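Long-range contacts in TonB-dependent siderophore receptor (PDB 5NEC), which probably imports iron-siderophore complexes across the outer membrane, as a TonB-dependent receptor built from a beta-barrel and a plug domain: residues S236-P240 / R274-K278; Q320-N325 / N388-P392; V328-Q332 / V379-T383; S399-C403 / H412-N416. All coordinates share one frame; numbering follows the deposited sequence.

Contact 1 of 4, residues S236-P240 / R274-K278; sequences SDDTP and RDFQK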
loop_
_atom_site.group_PDB
_atom_site.type_symbol
_atom_site.label_atom_id
_atom_site.label_comp_id
_atom_site.label_asym_id
_atom_site.label_seq_id
_atom_site.Cartn_x
_atom_site.Cartn_y
_atom_site.Cartn_z
ATOM N N SER A 236 12.525 -12.059 1.457
ATOM C CA SER A 236 11.819 -12.654 0.333
ATOM C C SER A 236 12.707 -12.948 -0.846
ATOM O O SER A 236 13.744 -12.348 -1.007
ATOM C CB SER A 236 10.612 -11.812 -0.070
ATOM O OG SER A 236 10.995 -10.584 -0.587
ATOM N N ASP A 237 12.283 -13.912 -1.652
ATOM C CA ASP A 237 13.082 -14.447 -2.751
ATOM C C ASP A 237 12.102 -14.964 -3.800
ATOM O O ASP A 237 11.581 -16.060 -3.685
ATOM C CB ASP A 237 14.013 -15.557 -2.247
ATOM C CG ASP A 237 14.888 -16.143 -3.350
ATOM O OD1 ASP A 237 15.351 -15.409 -4.236
ATOM O OD2 ASP A 237 15.124 -17.361 -3.341
ATOM N N ASP A 238 11.844 -14.135 -4.803
ATOM C CA ASP A 238 10.785 -14.360 -5.772
ATOM C C ASP A 238 11.380 -14.566 -7.158
ATOM O O ASP A 238 12.492 -14.116 -7.442
ATOM C CB ASP A 238 9.828 -13.146 -5.813
ATOM C CG ASP A 238 9.218 -12.791 -4.441
ATOM O OD1 ASP A 238 9.173 -13.641 -3.527
ATOM O OD2 ASP A 238 8.784 -11.618 -4.284
ATOM N N THR A 239 10.619 -15.242 -8.017
ATOM C CA THR A 239 10.839 -15.195 -9.470
ATOM C C THR A 239 9.902 -14.113 -10.047
ATOM O O THR A 239 8.710 -14.330 -10.118
ATOM C CB THR A 239 10.598 -16.580 -10.121
ATOM O OG1 THR A 239 11.390 -17.568 -9.428
ATOM C CG2 THR A 239 10.962 -16.553 -11.620
ATOM N N PRO A 240 10.444 -12.947 -10.429
ATOM C CA PRO A 240 9.658 -11.770 -10.795
ATOM C C PRO A 240 8.966 -11.904 -12.144
ATOM O O PRO A 240 9.572 -12.386 -13.123
ATOM C CB PRO A 240 10.710 -10.671 -10.926
ATOM C CG PRO A 240 11.981 -11.368 -11.283
ATOM C CD PRO A 240 11.893 -12.723 -10.634
ATOM N N ARG A 274 17.846 -16.653 -15.046
ATOM C CA ARG A 274 18.475 -15.353 -14.867
ATOM C C ARG A 274 17.809 -14.473 -13.830
ATOM O O ARG A 274 18.495 -13.825 -13.044
ATOM C CB ARG A 274 18.524 -14.596 -16.198
ATOM C CG ARG A 274 19.041 -13.171 -16.078
ATOM C CD ARG A 274 19.119 -12.438 -17.401
ATOM N NE ARG A 274 17.835 -11.895 -17.819
ATOM C CZ ARG A 274 17.645 -11.219 -18.956
ATOM N NH1 ARG A 274 18.653 -11.010 -19.806
ATOM N NH2 ARG A 274 16.430 -10.768 -19.266
ATOM N N ASP A 275 16.487 -14.384 -13.862
ATOM C CA ASP A 275 15.783 -13.320 -13.145
ATOM C C ASP A 275 15.577 -13.663 -11.675
ATOM O O ASP A 275 15.347 -14.807 -11.345
ATOM C CB ASP A 275 14.441 -12.994 -13.827
ATOM C CG ASP A 275 14.613 -12.520 -15.294
ATOM O OD1 ASP A 275 15.727 -12.098 -15.685
ATOM O OD2 ASP A 275 13.618 -12.588 -16.053
ATOM N N PHE A 276 15.675 -12.662 -10.804
ATOM C CA PHE A 276 15.542 -12.868 -9.367
ATOM C C PHE A 276 15.056 -11.590 -8.696
ATOM O O PHE A 276 15.252 -10.495 -9.212
ATOM C CB PHE A 276 16.876 -13.355 -8.735
ATOM C CG PHE A 276 18.059 -12.431 -8.967
ATOM C CD1 PHE A 276 18.262 -11.320 -8.165
ATOM C CD2 PHE A 276 18.965 -12.678 -9.998
ATOM C CE1 PHE A 276 19.328 -10.468 -8.384
ATOM C CE2 PHE A 276 20.037 -11.835 -10.218
ATOM C CZ PHE A 276 20.218 -10.722 -9.410
ATOM N N GLN A 277 14.427 -11.740 -7.544
ATOM C CA GLN A 277 13.944 -10.607 -6.776
ATOM C C GLN A 277 14.094 -10.952 -5.297
ATOM O O GLN A 277 13.342 -11.740 -4.764
ATOM C CB GLN A 277 12.507 -10.324 -7.177
ATOM C CG GLN A 277 11.879 -9.096 -6.583
ATOM C CD GLN A 277 10.381 -9.099 -6.756
ATOM O OE1 GLN A 277 9.865 -9.290 -7.847
ATOM N NE2 GLN A 277 9.674 -8.996 -5.650
ATOM N N LYS A 278 15.124 -10.394 -4.672
ATOM C CA LYS A 278 15.507 -10.710 -3.299
ATOM C C LYS A 278 15.397 -9.464 -2.460
ATOM O O LYS A 278 15.862 -8.420 -2.868
ATOM C CB LYS A 278 16.948 -11.201 -3.249
ATOM C CG LYS A 278 17.063 -12.601 -3.763
ATOM C CD LYS A 278 18.490 -12.964 -4.177
ATOM C CE LYS A 278 18.528 -14.425 -4.600
ATOM N NZ LYS A 278 19.725 -14.731 -5.433
HETATM O O HOH W 1 11.351 -11.411 -15.352
#
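D238 and Q277 are paired where two neighbouring antiparallel barrel strands, 225-238 and 276-291, part into the long loop that joins them. They form a hydrogen-bonded pair. D238 N gives Q277 O a nearly straight bond of 2.8 Å, with 170° at the hydrogen. The return bond, Q277 N to D238 O, is weak. The next pair, D237 with K278, is non-hydrogen-bonded. CA-H...O contacts flank it: K278 CA lies 3.3 Å from S236 O.

The polar side chains meet only loosely. D237 and K278 lie side by side and point the same way. D237 OD1 rests 3.3 Å from K278 CG, but K278 NZ is too far off for a salt bridge. On the other face of the sheet, the D238 carboxylate and the Q277 amide are turned 76° apart. D238 OD2 comes 3.1 Å from Q277 NE2, at a poor angle for a hydrogen bond. D238 OD1 is held instead by S209 N. Q277 also touches P90 and T91, in the sequence range of the plug domain.

Beyond the strand ends P240 packs on D275, with P240 CG 3.9 Å from D275 CB. R274 NE binds D275 OD1 in the guanidinium plane, and T314 OG1 bonds to D275 OD2. A water also donates to D275 OD2 at 2.6 Å and to P240 O at 3.0 Å.

Contact 2 of 4, residues Q320-N325 / N388-P392; sequences QGNINN and NKCNP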
loop_
_atom_site.group_PDB
_atom_site.type_symbol
_atom_site.label_atom_id
_atom_site.label_comp_id
_atom_site.label_asym_id
_atom_site.label_seq_id
_atom_site.Cartn_x
_atom_site.Cartn_y
_atom_site.Cartn_z
ATOM N N GLN A 320 10.177 -1.561 -28.974
ATOM C CA GLN A 320 11.053 -1.647 -30.131
ATOM C C GLN A 320 10.306 -2.067 -31.405
ATOM O O GLN A 320 10.855 -1.996 -32.480
ATOM C CB GLN A 320 12.219 -2.614 -29.837
ATOM C CG GLN A 320 13.218 -2.096 -28.821
ATOM C CD GLN A 320 13.695 -0.686 -29.163
ATOM O OE1 GLN A 320 14.124 -0.413 -30.284
ATOM N NE2 GLN A 320 13.592 0.210 -28.213
ATOM N N GLY A 321 9.070 -2.527 -31.272
ATOM C CA GLY A 321 8.270 -2.913 -32.407
ATOM C C GLY A 321 8.510 -4.320 -32.912
ATOM O O GLY A 321 7.878 -4.712 -33.880
ATOM N N ASN A 322 9.357 -5.104 -32.234
ATOM C CA ASN A 322 9.577 -6.517 -32.609
ATOM C C ASN A 322 8.309 -7.368 -32.510
ATOM O O ASN A 322 8.196 -8.373 -33.206
ATOM C CB ASN A 322 10.649 -7.180 -31.747
ATOM C CG ASN A 322 11.964 -6.437 -31.760
ATOM O OD1 ASN A 322 12.489 -6.123 -32.816
ATOM N ND2 ASN A 322 12.516 -6.165 -30.576
ATOM N N ILE A 323 7.382 -6.997 -31.627
ATOM C CA ILE A 323 6.107 -7.719 -31.489
ATOM C C ILE A 323 5.282 -7.749 -32.770
ATOM O O ILE A 323 4.544 -8.712 -32.993
ATOM C CB ILE A 323 5.223 -7.208 -30.313
ATOM C CG1 ILE A 323 4.836 -5.721 -30.475
ATOM C CG2 ILE A 323 5.937 -7.465 -28.985
ATOM C CD1 ILE A 323 3.819 -5.248 -29.463
ATOM N N ASN A 324 5.436 -6.739 -33.614
ATOM C CA ASN A 324 4.750 -6.710 -34.893
ATOM C C ASN A 324 5.260 -7.691 -35.943
ATOM O O ASN A 324 4.622 -7.818 -36.975
ATOM C CB ASN A 324 4.710 -5.277 -35.437
ATOM C CG ASN A 324 3.866 -4.375 -34.565
ATOM O OD1 ASN A 324 2.784 -4.753 -34.179
ATOM N ND2 ASN A 324 4.376 -3.216 -34.204
ATOM N N ASN A 325 6.382 -8.373 -35.701
ATOM C CA ASN A 325 6.803 -9.490 -36.549
ATOM C C ASN A 325 6.736 -10.824 -35.808
ATOM O O ASN A 325 7.196 -11.825 -36.326
ATOM C CB ASN A 325 8.200 -9.240 -37.133
ATOM C CG ASN A 325 9.323 -9.378 -36.095
ATOM O OD1 ASN A 325 9.312 -10.260 -35.245
ATOM N ND2 ASN A 325 10.285 -8.487 -36.164
ATOM N N ASN A 388 18.902 -4.502 -29.929
ATOM C CA ASN A 388 17.599 -4.788 -29.294
ATOM C C ASN A 388 16.481 -5.158 -30.302
ATOM O O ASN A 388 15.298 -5.110 -29.949
ATOM C CB ASN A 388 17.177 -3.567 -28.463
ATOM C CG ASN A 388 17.121 -2.291 -29.280
ATOM O OD1 ASN A 388 17.115 -2.319 -30.503
ATOM N ND2 ASN A 388 17.055 -1.165 -28.600
ATOM N N LYS A 389 16.851 -5.544 -31.532
ATOM C CA LYS A 389 15.875 -5.956 -32.551
ATOM C C LYS A 389 15.880 -7.467 -32.735
ATOM O O LYS A 389 16.906 -8.117 -32.555
ATOM C CB LYS A 389 16.154 -5.257 -33.887
ATOM C CG LYS A 389 16.155 -3.732 -33.819
ATOM C CD LYS A 389 14.769 -3.226 -33.456
ATOM C CE LYS A 389 14.657 -1.715 -33.596
ATOM N NZ LYS A 389 15.378 -1.002 -32.502
ATOM N N CYS A 390 14.719 -7.993 -33.117
ATOM C CA CYS A 390 14.412 -9.435 -33.141
ATOM C C CYS A 390 13.467 -9.737 -34.288
ATOM O O CYS A 390 12.705 -8.881 -34.704
ATOM C CB CYS A 390 13.632 -9.876 -31.893
ATOM S SG CYS A 390 14.498 -9.759 -30.359
ATOM N N ASN A 391 13.477 -10.990 -34.713
ATOM C CA ASN A 391 12.463 -11.519 -35.635
ATOM C C ASN A 391 12.475 -13.046 -35.410
ATOM O O ASN A 391 13.335 -13.549 -34.672
ATOM C CB ASN A 391 12.775 -11.124 -37.097
ATOM C CG ASN A 391 14.143 -11.569 -37.542
ATOM O OD1 ASN A 391 14.496 -12.751 -37.438
ATOM N ND2 ASN A 391 14.954 -10.625 -37.990
ATOM N N PRO A 392 11.528 -13.778 -36.017
ATOM C CA PRO A 392 11.472 -15.225 -35.744
ATOM C C PRO A 392 12.736 -16.051 -36.019
ATOM O O PRO A 392 12.960 -17.057 -35.365
ATOM C CB PRO A 392 10.273 -15.692 -36.574
ATOM C CG PRO A 392 9.357 -14.503 -36.537
ATOM C CD PRO A 392 10.300 -13.324 -36.696
#
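A 3-10 turn, N322-N325, in the loop between strands 296-316 and 327-354 packs against the irregular chain N388-P392. N322 meets that backbone on both sides of K389. Its ND2 donates to N388 O at 3.0 Å, on a lone pair and in the amide plane. Its OD1 takes a weak bond from C390 N at 2.9 Å. One amide thus uses both its donor and its acceptor on the passing chain, while ND2 also binds D317 OD1. N325 repeats the donor half: ND2 reaches C390 O at 2.9 Å, and its OD1 bonds to S327 OG.

Both segments belong to loops that extend beyond the ends of their barrel strands. Segment 388-392 is tied by the C390-C403 disulfide to strand 403-405.

At the other end of the contact, K389 curls back through bends at chi2 (-65°) and chi4 (-73°). This brings NZ to Q320 OE1 at 2.6 Å, in the carbonyl plane, and to N388 OD1 at 3.0 Å. The ammonium group links two side-chain amides that are themselves stacked. Their planes are 24° apart, and Q320 CD lies 3.4 Å from N388 ND2. P392 CG approaches N325 O at 3.4 Å.

Contact 3 of 4, residues V328-Q332 / V379-T383; sequences VWRRQ and VDTNT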
loop_
_atom_site.group_PDB
_atom_site.type_symbol
_atom_site.label_atom_id
_atom_site.label_comp_id
_atom_site.label_asym_id
_atom_site.label_seq_id
_atom_site.Cartn_x
_atom_site.Cartn_y
_atom_site.Cartn_z
ATOM N N VAL A 328 9.922 -10.928 -29.370
ATOM C CA VAL A 328 10.072 -10.086 -28.171
ATOM C C VAL A 328 11.538 -10.021 -27.747
ATOM O O VAL A 328 12.137 -11.060 -27.471
ATOM C CB VAL A 328 9.250 -10.661 -26.995
ATOM C CG1 VAL A 328 9.524 -9.897 -25.708
ATOM C CG2 VAL A 328 7.754 -10.660 -27.318
ATOM N N TRP A 329 12.086 -8.814 -27.650
ATOM C CA TRP A 329 13.396 -8.617 -27.023
ATOM C C TRP A 329 13.263 -8.683 -25.483
ATOM O O TRP A 329 12.447 -7.967 -24.898
ATOM C CB TRP A 329 13.980 -7.278 -27.448
ATOM C CG TRP A 329 15.210 -6.872 -26.745
ATOM C CD1 TRP A 329 16.310 -7.627 -26.533
ATOM C CD2 TRP A 329 15.477 -5.588 -26.177
ATOM N NE1 TRP A 329 17.273 -6.885 -25.867
ATOM C CE2 TRP A 329 16.778 -5.631 -25.630
ATOM C CE3 TRP A 329 14.742 -4.404 -26.076
ATOM C CZ2 TRP A 329 17.362 -4.540 -24.982
ATOM C CZ3 TRP A 329 15.330 -3.300 -25.448
ATOM C CH2 TRP A 329 16.634 -3.387 -24.907
ATOM N N ARG A 330 14.033 -9.567 -24.855
ATOM C CA ARG A 330 14.064 -9.684 -23.386
ATOM C C ARG A 330 14.975 -8.624 -22.793
ATOM O O ARG A 330 16.123 -8.869 -22.462
ATOM C CB ARG A 330 14.516 -11.062 -22.945
ATOM C CG ARG A 330 13.460 -12.112 -23.198
ATOM C CD ARG A 330 14.060 -13.480 -22.955
ATOM N NE ARG A 330 13.086 -14.563 -22.922
ATOM C CZ ARG A 330 13.310 -15.805 -23.362
ATOM N NH1 ARG A 330 14.469 -16.141 -23.926
ATOM N NH2 ARG A 330 12.349 -16.719 -23.276
ATOM N N ARG A 331 14.442 -7.421 -22.694
ATOM C CA ARG A 331 15.166 -6.342 -22.063
ATOM C C ARG A 331 15.232 -6.632 -20.558
ATOM O O ARG A 331 14.293 -7.145 -19.912
ATOM C CB ARG A 331 14.552 -4.978 -22.356
ATOM C CG ARG A 331 14.207 -4.088 -21.194
ATOM C CD ARG A 331 15.335 -3.347 -20.518
ATOM N NE ARG A 331 14.787 -2.026 -20.196
ATOM C CZ ARG A 331 15.245 -1.148 -19.310
ATOM N NH1 ARG A 331 16.341 -1.367 -18.589
ATOM N NH2 ARG A 331 14.580 -0.021 -19.163
ATOM N N GLN A 332 16.361 -6.253 -20.025
ATOM C CA GLN A 332 16.772 -6.575 -18.702
ATOM C C GLN A 332 16.674 -5.284 -17.918
ATOM O O GLN A 332 17.161 -4.255 -18.352
ATOM C CB GLN A 332 18.201 -7.095 -18.828
ATOM C CG GLN A 332 19.028 -7.070 -17.603
ATOM C CD GLN A 332 19.525 -5.706 -17.215
ATOM O OE1 GLN A 332 19.247 -5.280 -16.101
ATOM N NE2 GLN A 332 20.218 -5.010 -18.100
ATOM N N VAL A 379 24.615 -5.902 -17.906
ATOM C CA VAL A 379 24.143 -7.179 -18.450
ATOM C C VAL A 379 24.191 -7.144 -19.982
ATOM O O VAL A 379 23.720 -6.202 -20.591
ATOM C CB VAL A 379 22.698 -7.482 -18.031
ATOM C CG1 VAL A 379 22.282 -8.887 -18.460
ATOM C CG2 VAL A 379 22.505 -7.302 -16.526
ATOM N N ASP A 380 24.748 -8.177 -20.597
ATOM C CA ASP A 380 24.736 -8.290 -22.047
ATOM C C ASP A 380 23.403 -8.875 -22.529
ATOM O O ASP A 380 23.140 -10.067 -22.338
ATOM C CB ASP A 380 25.895 -9.182 -22.512
ATOM C CG ASP A 380 26.091 -9.171 -24.025
ATOM O OD1 ASP A 380 25.423 -8.377 -24.751
ATOM O OD2 ASP A 380 26.949 -9.969 -24.466
ATOM N N THR A 381 22.576 -8.031 -23.150
ATOM C CA THR A 381 21.362 -8.475 -23.831
ATOM C C THR A 381 21.369 -8.270 -25.377
ATOM O O THR A 381 20.312 -8.202 -26.008
ATOM C CB THR A 381 20.138 -7.773 -23.238
ATOM O OG1 THR A 381 20.319 -6.367 -23.363
ATOM C CG2 THR A 381 19.944 -8.177 -21.752
ATOM N N ASN A 382 22.552 -8.206 -25.976
ATOM C CA ASN A 382 22.701 -7.920 -27.396
ATOM C C ASN A 382 22.064 -9.036 -28.232
ATOM O O ASN A 382 22.445 -10.199 -28.097
ATOM C CB ASN A 382 24.188 -7.813 -27.727
ATOM C CG ASN A 382 24.463 -7.325 -29.140
ATOM O OD1 ASN A 382 23.619 -7.337 -30.024
ATOM N ND2 ASN A 382 25.676 -6.864 -29.344
ATOM N N THR A 383 21.107 -8.672 -29.093
ATOM C CA THR A 383 20.397 -9.660 -29.925
ATOM C C THR A 383 21.174 -10.112 -31.153
ATOM O O THR A 383 20.834 -11.128 -31.744
ATOM C CB THR A 383 19.050 -9.128 -30.438
ATOM O OG1 THR A 383 19.274 -8.022 -31.327
ATOM C CG2 THR A 383 18.141 -8.721 -29.283
#
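The outer end of barrel strand 327-354 lies here beside the chain that leaves strand 357-379. W329 and Q332 reach across to T381, T383 and V379. The two segments run antiparallel, but even the nearest CA atoms, of W329 and T383, are 7.7 Å apart. Contact is made through side chains and one indole-to-carbonyl bond, with no backbone-to-backbone hydrogen bond.

W329 has CG anti to its N (chi1 172°), which carries the indole over to the second chain. NE1 donates a weak bond of 3.3 Å to T381 O, which lies at the ring edge and near its plane. T383 CG2 approaches CD1 of the same ring obliquely, at 3.5 Å. R331 CB sits over one face of the indole.

Q332 packs with its stem on T381 and with its amide end on V379. Its CB meets T381 CG2 at 3.6 Å. The chain then bends at chi2 (-75°), and CD comes to lie 3.4 Å from V379 CG2. The amide OE1 is bound by N334 ND2. T383 OG1 bonds to K389 O, while its methyl CG2 meets W329.

R330, the centre of an inverse gamma turn, sends its guanidinium away from this contact to a salt bridge with D413. With one weak hydrogen bond across the contact, it depends mainly on methyl, methylene and ring surfaces, while Q332 OE1 and T383 OG1 bond elsewhere.

Contact 4 of 4, residues S399-C403 / H412-N416; sequences SGYNC and HDPWN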
loop_
_atom_site.group_PDB
_atom_site.type_symbol
_atom_site.label_atom_id
_atom_site.label_comp_id
_atom_site.label_asym_id
_atom_site.label_seq_id
_atom_site.Cartn_x
_atom_site.Cartn_y
_atom_site.Cartn_z
ATOM N N SER A 399 20.027 -15.542 -31.093
ATOM C CA SER A 399 20.103 -14.247 -30.392
ATOM C C SER A 399 20.768 -14.346 -29.007
ATOM O O SER A 399 20.653 -13.410 -28.211
ATOM C CB SER A 399 18.708 -13.658 -30.223
ATOM O OG SER A 399 17.882 -14.568 -29.508
ATOM N N GLY A 400 21.462 -15.452 -28.717
ATOM C CA GLY A 400 21.853 -15.773 -27.339
ATOM C C GLY A 400 20.680 -15.859 -26.353
ATOM O O GLY A 400 20.857 -15.650 -25.156
ATOM N N TYR A 401 19.486 -16.160 -26.870
ATOM C CA TYR A 401 18.233 -16.209 -26.105
ATOM C C TYR A 401 17.742 -14.859 -25.597
ATOM O O TYR A 401 16.881 -14.810 -24.715
ATOM C CB TYR A 401 18.312 -17.241 -24.971
ATOM C CG TYR A 401 18.709 -18.625 -25.447
ATOM C CD1 TYR A 401 17.781 -19.455 -26.083
ATOM C CD2 TYR A 401 20.018 -19.106 -25.266
ATOM C CE1 TYR A 401 18.140 -20.717 -26.537
ATOM C CE2 TYR A 401 20.382 -20.375 -25.711
ATOM C CZ TYR A 401 19.445 -21.165 -26.349
ATOM O OH TYR A 401 19.803 -22.401 -26.780
ATOM N N ASN A 402 18.250 -13.776 -26.182
ATOM C CA ASN A 402 17.748 -12.430 -25.912
ATOM C C ASN A 402 16.485 -12.084 -26.700
ATOM O O ASN A 402 15.866 -11.059 -26.424
ATOM C CB ASN A 402 18.842 -11.390 -26.190
ATOM C CG ASN A 402 20.006 -11.544 -25.250
ATOM O OD1 ASN A 402 19.843 -11.390 -24.054
ATOM N ND2 ASN A 402 21.173 -11.867 -25.775
ATOM N N CYS A 403 16.125 -12.911 -27.680
ATOM C CA CYS A 403 14.850 -12.812 -28.376
ATOM C C CYS A 403 14.065 -14.053 -28.077
ATOM O O CYS A 403 14.632 -15.141 -28.048
ATOM C CB CYS A 403 15.036 -12.752 -29.896
ATOM S SG CYS A 403 15.918 -11.280 -30.410
ATOM N N HIS A 412 12.646 -21.240 -19.838
ATOM C CA HIS A 412 13.810 -22.044 -19.460
ATOM C C HIS A 412 15.024 -21.903 -20.398
ATOM O O HIS A 412 16.054 -22.500 -20.134
ATOM C CB HIS A 412 13.421 -23.511 -19.372
ATOM C CG HIS A 412 12.275 -23.777 -18.449
ATOM N ND1 HIS A 412 12.391 -23.713 -17.073
ATOM C CD2 HIS A 412 10.989 -24.113 -18.702
ATOM C CE1 HIS A 412 11.226 -23.994 -16.520
ATOM N NE2 HIS A 412 10.357 -24.230 -17.485
ATOM N N ASP A 413 14.912 -21.110 -21.468
ATOM C CA ASP A 413 16.027 -20.856 -22.366
ATOM C C ASP A 413 17.297 -20.639 -21.551
ATOM O O ASP A 413 17.291 -19.829 -20.606
ATOM C CB ASP A 413 15.785 -19.591 -23.197
ATOM C CG ASP A 413 14.837 -19.812 -24.375
ATOM O OD1 ASP A 413 14.646 -20.969 -24.809
ATOM O OD2 ASP A 413 14.276 -18.803 -24.873
ATOM N N PRO A 414 18.401 -21.331 -21.918
ATOM C CA PRO A 414 19.691 -21.217 -21.208
ATOM C C PRO A 414 20.470 -19.971 -21.628
ATOM O O PRO A 414 21.584 -20.056 -22.195
ATOM C CB PRO A 414 20.418 -22.496 -21.627
ATOM C CG PRO A 414 19.939 -22.737 -23.020
ATOM C CD PRO A 414 18.512 -22.258 -23.064
ATOM N N TRP A 415 19.870 -18.813 -21.367
ATOM C CA TRP A 415 20.547 -17.524 -21.535
ATOM C C TRP A 415 21.877 -17.547 -20.752
ATOM O O TRP A 415 21.964 -18.147 -19.694
ATOM C CB TRP A 415 19.611 -16.409 -21.043
ATOM C CG TRP A 415 20.161 -15.048 -21.156
ATOM C CD1 TRP A 415 19.987 -14.174 -22.177
ATOM C CD2 TRP A 415 20.966 -14.379 -20.189
ATOM N NE1 TRP A 415 20.658 -13.007 -21.924
ATOM C CE2 TRP A 415 21.259 -13.107 -20.700
ATOM C CE3 TRP A 415 21.476 -14.740 -18.941
ATOM C CZ2 TRP A 415 22.039 -12.191 -20.005
ATOM C CZ3 TRP A 415 22.247 -13.842 -18.257
ATOM C CH2 TRP A 415 22.529 -12.577 -18.786
ATOM N N ASN A 416 22.919 -16.915 -21.264
ATOM C CA ASN A 416 24.204 -16.941 -20.561
ATOM C C ASN A 416 25.107 -15.758 -20.885
ATOM O O ASN A 416 26.298 -15.934 -21.092
ATOM C CB ASN A 416 24.928 -18.263 -20.853
ATOM C CG ASN A 416 26.105 -18.514 -19.915
ATOM O OD1 ASN A 416 26.201 -17.947 -18.816
ATOM N ND2 ASN A 416 27.015 -19.374 -20.350
HETATM O O HOH W 2 23.013 -15.161 -23.628
#
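Y401 places CG opposite its carbonyl carbon (chi1 -54°), which lays the phenol ring against D413 and P414. A trans chi1 (-180°) swings the W415 indole toward N402. P414 CD stands over one face of the Y401 ring, 3.6 Å from CZ, in a CH-pi contact. D413 CG comes to CD1 of the same ring at 3.4 Å, obliquely. D413 OD2 is held by R330 in a salt bridge.

S399 to N402 form a type I' beta turn in the loop before strand 403-405. G400 and Y401 fill its two central positions, both with positive phi. P414, on the other side, is the centre of an inverse gamma turn. The contact joins these two turns in the loops beyond the long barrel strands.

W415 NE1 donates to N402 OD1 at 2.8 Å. The oxygen lies in the ring plane, but the donor sits above the amide plane; the two planes are 82° apart. N402 ND2 in turn donates to S399 O at 2.9 Å. That carbonyl also accepts from N402 N, so the turn itself fixes the amide that receives the indole.

A water placed over one face of W415 gives a bond to G400 O at 2.7 Å and accepts one from N416 N at 2.9 Å.

Overall arrangement
Of the four, contact 1 lies nearest the centre of the chain, its own centre about 20 Å away. Contacts 2 and 4 lie farther out in loops; contact 3 joins a strand end to a loop. The centres of contacts 3 and 4 are about 9 Å apart. Their backbones meet at R330 N and N402 O, 2.8 Å apart, a probable hydrogen bond. Contact 3 is nested along the chain inside contact 2, with centres about 12 Å apart. The C390-C403 disulfide ties contact 2 to contact 4. R274 of contact 1 reaches contacts 3 and 4, packing on T381 and forming a cation-pi pair with W415. Contacts 1 and 2 do not touch; their nearest atoms are about 11 Å apart.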